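PDB 6I5O: SPbeta prophage-derived uncharacterized protein YomS from Bacillus subtilis, which is of unknown function but belongs to the lytic cassette of the SPbeta prophage, with five copies in the deposited assembly. Local coordinates for the interface of chains A and B. Sequence-based numbering; all coordinates share one arbitrary frame. Chains: chain A/B, SPBc2 prophage-derived uncharacterized protein YomS.

Contact 1: the interface of chains A and B. Residues chain A 44-46, 74, 86-88; chain B 58-60, 64-66, 96.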
loop_
_atom_site.group_PDB
_atom_site.type_symbol
_atom_site.label_atom_id
_atom_site.label_comp_id
_atom_site.label_asym_id
_atom_site.label_seq_id
_atom_site.Cartn_x
_atom_site.Cartn_y
_atom_site.Cartn_z
ATOM N N LYS A 44 10.660 -13.654 -12.747
ATOM C CA LYS A 44 11.012 -15.034 -12.385
ATOM C C LYS A 44 12.378 -15.334 -12.994
ATOM O O LYS A 44 12.573 -15.201 -14.241
ATOM C CB LYS A 44 9.972 -16.015 -12.900
ATOM C CG LYS A 44 10.327 -17.461 -12.674
ATOM C CD LYS A 44 10.363 -17.873 -11.215
ATOM C CE LYS A 44 11.017 -19.221 -10.938
ATOM N NZ LYS A 44 10.277 -20.320 -11.566
ATOM N N ILE A 45 13.288 -15.783 -12.150
ATOM C CA ILE A 45 14.622 -16.263 -12.603
ATOM C C ILE A 45 14.554 -17.788 -12.569
ATOM O O ILE A 45 14.278 -18.370 -11.502
ATOM C CB ILE A 45 15.730 -15.692 -11.708
ATOM C CG1 ILE A 45 15.757 -14.172 -11.848
ATOM C CG2 ILE A 45 17.082 -16.270 -12.064
ATOM C CD1 ILE A 45 16.459 -13.478 -10.747
ATOM N N SER A 46 14.774 -18.417 -13.722
ATOM C CA SER A 46 14.577 -19.872 -13.894
ATOM C C SER A 46 15.679 -20.446 -14.798
ATOM O O SER A 46 16.664 -19.753 -15.121
ATOM C CB SER A 46 13.183 -20.140 -14.460
ATOM O OG SER A 46 13.136 -19.680 -15.818
ATOM N N THR A 74 10.037 -15.109 -1.800
ATOM C CA THR A 74 10.232 -16.282 -0.929
ATOM C C THR A 74 10.412 -15.838 0.510
ATOM O O THR A 74 9.868 -16.512 1.444
ATOM C CB THR A 74 11.367 -17.186 -1.416
ATOM O OG1 THR A 74 10.917 -17.778 -2.652
ATOM C CG2 THR A 74 11.699 -18.257 -0.411
ATOM N N ASN A 86 15.454 -19.885 -9.450
ATOM C CA ASN A 86 14.125 -20.249 -8.899
ATOM C C ASN A 86 13.679 -19.193 -7.876
ATOM O O ASN A 86 13.435 -19.551 -6.684
ATOM C CB ASN A 86 14.103 -21.663 -8.333
ATOM C CG ASN A 86 12.679 -22.076 -8.012
ATOM O OD1 ASN A 86 11.759 -21.507 -8.591
ATOM N ND2 ASN A 86 12.529 -23.055 -7.134
ATOM N N GLU A 87 13.630 -17.960 -8.322
ATOM C CA GLU A 87 13.190 -16.860 -7.437
ATOM C C GLU A 87 12.276 -15.929 -8.207
ATOM O O GLU A 87 12.469 -15.694 -9.427
ATOM C CB GLU A 87 14.352 -15.974 -6.974
ATOM C CG GLU A 87 15.270 -16.630 -6.019
ATOM C CD GLU A 87 16.391 -15.727 -5.528
ATOM O OE1 GLU A 87 16.836 -14.853 -6.285
ATOM O OE2 GLU A 87 16.836 -16.011 -4.405
ATOM N N TYR A 88 11.310 -15.375 -7.462
ATOM C CA TYR A 88 10.497 -14.243 -7.928
ATOM C C TYR A 88 10.962 -12.978 -7.201
ATOM O O TYR A 88 11.117 -12.989 -5.951
ATOM C CB TYR A 88 9.023 -14.469 -7.612
ATOM C CG TYR A 88 8.377 -15.531 -8.472
ATOM C CD1 TYR A 88 7.805 -15.258 -9.705
ATOM C CD2 TYR A 88 8.246 -16.799 -7.962
ATOM C CE1 TYR A 88 7.169 -16.234 -10.461
ATOM C CE2 TYR A 88 7.610 -17.785 -8.702
ATOM C CZ TYR A 88 7.078 -17.522 -9.933
ATOM O OH TYR A 88 6.428 -18.513 -10.621
ATOM N N ALA B 58 4.352 -20.615 -5.408
ATOM C CA ALA B 58 4.100 -20.007 -6.740
ATOM C C ALA B 58 4.607 -20.982 -7.784
ATOM O O ALA B 58 5.607 -21.657 -7.530
ATOM C CB ALA B 58 4.840 -18.701 -6.890
ATOM N N VAL B 59 3.885 -21.112 -8.887
ATOM C CA VAL B 59 4.228 -22.059 -9.958
ATOM C C VAL B 59 4.244 -21.319 -11.277
ATOM O O VAL B 59 3.306 -20.602 -11.608
ATOM C CB VAL B 59 3.237 -23.230 -9.986
ATOM C CG1 VAL B 59 3.607 -24.261 -11.026
ATOM C CG2 VAL B 59 3.147 -23.897 -8.619
ATOM N N ASP B 60 5.285 -21.517 -12.079
ATOM C CA ASP B 60 5.369 -20.817 -13.378
ATOM C C ASP B 60 4.798 -21.680 -14.500
ATOM O O ASP B 60 4.306 -22.800 -14.253
ATOM C CB ASP B 60 6.811 -20.354 -13.622
ATOM C CG ASP B 60 7.853 -21.421 -13.932
ATOM O OD1 ASP B 60 7.478 -22.603 -14.134
ATOM O OD2 ASP B 60 9.048 -21.025 -13.990
ATOM N N GLU B 64 7.641 -25.106 -12.476
ATOM C CA GLU B 64 8.640 -24.960 -11.389
ATOM C C GLU B 64 7.926 -24.343 -10.174
ATOM O O GLU B 64 7.220 -23.352 -10.358
ATOM C CB GLU B 64 9.823 -24.112 -11.849
ATOM C CG GLU B 64 10.900 -24.028 -10.797
ATOM C CD GLU B 64 12.168 -23.316 -11.223
ATOM O OE1 GLU B 64 12.072 -22.244 -11.852
ATOM O OE2 GLU B 64 13.265 -23.902 -11.018
ATOM N N LYS B 65 8.159 -24.910 -9.008
ATOM C CA LYS B 65 7.566 -24.462 -7.720
ATOM C C LYS B 65 8.581 -23.616 -6.975
ATOM O O LYS B 65 9.747 -23.978 -6.883
ATOM C CB LYS B 65 7.224 -25.665 -6.836
ATOM C CG LYS B 65 6.139 -26.520 -7.430
ATOM C CD LYS B 65 6.116 -27.915 -6.822
ATOM C CE LYS B 65 5.869 -27.946 -5.326
ATOM N NZ LYS B 65 5.733 -29.364 -4.836
ATOM N N THR B 66 8.098 -22.514 -6.421
ATOM C CA THR B 66 8.949 -21.579 -5.650
ATOM C C THR B 66 8.221 -21.257 -4.333
ATOM O O THR B 66 7.037 -20.880 -4.351
ATOM C CB THR B 66 9.125 -20.263 -6.416
ATOM O OG1 THR B 66 9.520 -20.529 -7.774
ATOM C CG2 THR B 66 10.152 -19.376 -5.745
ATOM N N LEU B 96 2.149 -13.417 -10.630
ATOM C CA LEU B 96 2.403 -14.879 -10.662
ATOM C C LEU B 96 1.529 -15.527 -11.708
ATOM O O LEU B 96 0.413 -15.074 -11.938
ATOM C CB LEU B 96 2.062 -15.475 -9.301
ATOM C CG LEU B 96 2.894 -14.925 -8.147
ATOM C CD1 LEU B 96 2.496 -15.633 -6.858
ATOM C CD2 LEU B 96 4.386 -15.072 -8.347
HETATM O O HOH W 1 7.925 -20.793 -9.869
#

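Contact 2: the interface of chains A and B. Residues chain A 15, 40, 42, 115, 117; chain B 35-39, 94-96.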
loop_
_atom_site.group_PDB
_atom_site.type_symbol
_atom_site.label_atom_id
_atom_site.label_comp_id
_atom_site.label_asym_id
_atom_site.label_seq_id
_atom_site.Cartn_x
_atom_site.Cartn_y
_atom_site.Cartn_z
ATOM N N LYS A 15 -2.514 -6.727 -17.618
ATOM C CA LYS A 15 -1.268 -7.472 -17.378
ATOM C C LYS A 15 -0.683 -7.884 -18.718
ATOM O O LYS A 15 -1.451 -8.130 -19.688
ATOM C CB LYS A 15 -1.490 -8.740 -16.554
ATOM C CG LYS A 15 -2.110 -8.482 -15.181
ATOM C CD LYS A 15 -2.181 -9.781 -14.370
ATOM C CE LYS A 15 -2.769 -9.636 -13.002
ATOM N NZ LYS A 15 -2.796 -10.946 -12.306
ATOM N N GLU A 40 3.662 -2.316 -11.674
ATOM C CA GLU A 40 4.392 -3.333 -10.897
ATOM C C GLU A 40 4.955 -4.384 -11.860
ATOM O O GLU A 40 4.360 -4.658 -12.881
ATOM C CB GLU A 40 3.454 -4.025 -9.876
ATOM C CG GLU A 40 2.787 -3.085 -8.885
ATOM C CD GLU A 40 1.749 -3.765 -8.001
ATOM O OE1 GLU A 40 0.814 -4.552 -8.515
ATOM O OE2 GLU A 40 1.819 -3.393 -6.800
ATOM N N THR A 42 6.828 -8.421 -11.616
ATOM C CA THR A 42 7.374 -9.592 -10.914
ATOM C C THR A 42 8.227 -10.358 -11.911
ATOM O O THR A 42 7.707 -10.797 -12.946
ATOM C CB THR A 42 6.259 -10.480 -10.364
ATOM O OG1 THR A 42 5.472 -9.722 -9.432
ATOM C CG2 THR A 42 6.811 -11.693 -9.637
ATOM N N ILE A 115 6.046 -10.710 -15.380
ATOM C CA ILE A 115 4.625 -10.330 -15.544
ATOM C C ILE A 115 4.521 -8.919 -14.951
ATOM O O ILE A 115 4.977 -8.654 -13.840
ATOM C CB ILE A 115 3.678 -11.302 -14.828
ATOM C CG1 ILE A 115 3.742 -12.657 -15.513
ATOM C CG2 ILE A 115 2.262 -10.756 -14.803
ATOM C CD1 ILE A 115 3.043 -13.778 -14.755
ATOM N N VAL A 117 1.882 -5.473 -14.243
ATOM C CA VAL A 117 0.505 -5.230 -13.787
ATOM C C VAL A 117 0.289 -3.729 -13.719
ATOM O O VAL A 117 1.169 -2.995 -13.184
ATOM C CB VAL A 117 0.285 -5.879 -12.418
ATOM C CG1 VAL A 117 -1.133 -5.755 -11.965
ATOM C CG2 VAL A 117 0.742 -7.344 -12.407
ATOM N N VAL B 35 -3.809 -17.482 -11.886
ATOM C CA VAL B 35 -4.050 -16.152 -11.301
ATOM C C VAL B 35 -4.915 -15.316 -12.227
ATOM O O VAL B 35 -5.763 -14.547 -11.709
ATOM C CB VAL B 35 -2.725 -15.487 -10.947
ATOM C CG1 VAL B 35 -2.885 -14.027 -10.573
ATOM C CG2 VAL B 35 -1.984 -16.260 -9.888
ATOM N N GLY B 36 -4.677 -15.334 -13.536
ATOM C CA GLY B 36 -5.506 -14.504 -14.411
ATOM C C GLY B 36 -5.368 -13.026 -14.051
ATOM O O GLY B 36 -4.208 -12.535 -13.906
ATOM N N HIS B 37 -6.525 -12.369 -13.864
ATOM C CA HIS B 37 -6.498 -10.917 -13.623
ATOM C C HIS B 37 -6.462 -10.574 -12.137
ATOM O O HIS B 37 -6.584 -9.381 -11.801
ATOM C CB HIS B 37 -7.633 -10.214 -14.333
ATOM C CG HIS B 37 -9.007 -10.609 -13.924
ATOM N ND1 HIS B 37 -10.040 -10.878 -14.809
ATOM C CD2 HIS B 37 -9.569 -10.681 -12.701
ATOM C CE1 HIS B 37 -11.152 -11.083 -14.155
ATOM N NE2 HIS B 37 -10.904 -11.008 -12.855
ATOM N N PHE B 38 -6.276 -11.541 -11.244
ATOM C CA PHE B 38 -6.403 -11.205 -9.814
ATOM C C PHE B 38 -5.098 -10.694 -9.242
ATOM O O PHE B 38 -4.003 -10.822 -9.831
ATOM C CB PHE B 38 -6.882 -12.453 -9.080
ATOM C CG PHE B 38 -8.316 -12.766 -9.411
ATOM C CD1 PHE B 38 -9.344 -12.011 -8.873
ATOM C CD2 PHE B 38 -8.645 -13.788 -10.282
ATOM C CE1 PHE B 38 -10.646 -12.237 -9.234
ATOM C CE2 PHE B 38 -9.966 -14.014 -10.648
ATOM C CZ PHE B 38 -10.964 -13.248 -10.107
ATOM N N ARG B 39 -5.191 -10.000 -8.122
ATOM C CA ARG B 39 -4.054 -9.348 -7.474
ATOM C C ARG B 39 -3.697 -9.955 -6.126
ATOM O O ARG B 39 -2.508 -9.941 -5.765
ATOM C CB ARG B 39 -4.300 -7.852 -7.282
ATOM C CG ARG B 39 -4.468 -6.992 -8.541
ATOM C CD ARG B 39 -4.881 -5.524 -8.026
ATOM N NE ARG B 39 -5.251 -4.583 -9.041
ATOM C CZ ARG B 39 -4.386 -3.802 -9.700
ATOM N NH1 ARG B 39 -3.099 -3.978 -9.472
ATOM N NH2 ARG B 39 -4.801 -2.897 -10.578
ATOM N N ALA B 94 -0.249 -10.868 -7.902
ATOM C CA ALA B 94 -0.587 -10.210 -9.168
ATOM C C ALA B 94 0.372 -10.591 -10.300
ATOM O O ALA B 94 -0.059 -10.637 -11.453
ATOM C CB ALA B 94 -0.606 -8.718 -8.992
ATOM N N GLY B 95 1.631 -10.783 -9.972
ATOM C CA GLY B 95 2.666 -11.039 -10.964
ATOM C C GLY B 95 3.017 -12.514 -11.071
ATOM O O GLY B 95 4.081 -12.813 -11.636
ATOM N N LEU B 96 2.149 -13.417 -10.630
ATOM C CA LEU B 96 2.403 -14.879 -10.662
ATOM C C LEU B 96 1.529 -15.527 -11.708
ATOM O O LEU B 96 0.413 -15.074 -11.938
ATOM C CB LEU B 96 2.062 -15.475 -9.301
ATOM C CG LEU B 96 2.894 -14.925 -8.147
ATOM C CD1 LEU B 96 2.496 -15.633 -6.858
ATOM C CD2 LEU B 96 4.386 -15.072 -8.347
HETATM O O HOH W 2 6.553 -13.472 -12.800
HETATM O O HOH W 3 -0.387 -12.760 -13.140
HETATM O O HOH W 4 3.251 -10.642 -7.547
#

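Contact 1: the interface of chains A and B
This patch joins two copies of YomS, a beta-strand-rich protein of the prophage lytic cassette, in the deposited assembly. Strands 40-46 and 87-92 of chain A, with A:Asn86 just before the latter, meet strands 51-59 and 65-67 of chain B, the loop after strand 51-59, and B:Leu96 from another loop. The ammonium NZ of A:Lys44 forms salt bridges to two carboxylates. A:Lys44 NZ lies 2.6 Å from B:Glu64 OE1, on the anti lone pair, away from the other oxygen. A:Lys44 NZ meets B:Asp60 OD2 at 2.8 Å from above the carboxylate plane. The two acids should favour a charged lysine.

A:Asn86 reaches tip to tip toward B:Thr66. The hydroxyl OG1 of B:Thr66 donates to A:Asn86 OD1 at 2.6 Å, from above the carbonyl plane. The amide nitrogen A:Asn86 ND2 gives a nearly straight bond (167° at H) to the backbone B:Lys65 O, 2.9 Å away and close to the amide plane. These two bonds fix which way the amide is turned. The amide also stacks on the carboxylate of B:Glu64, with planes 15° apart.

The ring of A:Tyr88 carries much of the apolar part. Methyl CD2 of B:Leu96 sits over one face, offset toward the rim, 3.7 Å from the centroid of the A:Tyr88 ring. The opposite face is covered by A:Lys44 CD, over the centre. At the rim, A:Tyr88 CE2 touches B:Ala58 CB at 3.4 Å. A:Tyr88 CE2 also packs 3.7 Å from B:Thr66 CB, whose OG1 lies beside the backbone N and CG2 anti to it.

Water 1 bonds to A:Lys44 NZ, A:Tyr88 OH and B:Glu64 O, and lies 2.6 Å from B:Thr66 OG1.

In the second shell, B:Glu64 N donates to B:Asp60 OD1, which steadies that carboxylate. A:Lys44 leaves the strand with CG anti to the backbone N (chi1 175°). Its chain bends at chi2 and chi4, so it crosses the tyrosine face before turning to the acids.

Contact 2: the interface of chains A and B
The backbone of chain B presents carbonyl oxygens from two loops, and B:Gly36, with phi 61° and psi -129°, turns one of them toward A:Lys15. The site is a contact between two copies in the deposited assembly, which may not be the biological one. In it a lysine of strand 15-19 is bound by main-chain oxygens.

A:Lys15 starts with CG beside the backbone N and anti to the carbonyl carbon. Beyond CG the chain is fully extended, so the ammonium reaches straight across to chain B. A:Lys15 NZ donates to B:Gly36 O at 2.7 Å, from above that carbonyl plane. A:Lys15 NZ also donates to B:Phe38 O at 2.8 Å. A third bond runs from A:Lys15 NZ to B:Ala94 O at 2.9 Å. The latter two bonds lie in the carbonyl plane, on a lone pair. Water 3 is a further partner of NZ and also bonds to B:Ala94 O and B:Leu96 O. The neutral oxygens would together stabilise a positive charge on NZ. Methyl CG1 of B:Val35 lies beside the same nitrogen.

B:Ala94 and B:Gly95 lie against strands 40-46 and 110-117 of chain A. CB of A:Thr42 comes up to B:Gly95 O at 3.4 Å. The tip CD1 of A:Ile115 meets the same oxygen from its own strand. Methyl CG2 of A:Val117 touches B:Ala94 CB at 3.9 Å, while CG1 faces the guanidinium NH1 of B:Arg39. A:Glu40 and B:Arg39 cross at about a right angle. A:Glu40 OE1 and B:Arg39 NH1 stay 4.1 Å apart, so any attraction acts without a direct salt bridge.

Two waters tie A:Thr42 to B:Gly95. Water 2 joins the two backbone oxygens. The threonine hydroxyl OG1 lies beside the backbone N (chi1 -61°), where it bonds to water 4. B:Gly95 N is bonded to water 4 at 2.9 Å.

Contact 1 and contact 2 are parts of one interface between chains A and B, with the centres of their C-alpha atoms about 13 Å apart. B:Leu96 belongs to both. Strand 40-46 of chain A also runs through both, so the two patches follow one another along it. Strands of chain A largely face loops and strands of chain B, so unlike surfaces of the protein meet. The interface is not an exact two-fold. In the deposited assembly of five copies, such unlike faces could let each subunit bind the next. The structure alone does not show whether this assembly acts in the phage.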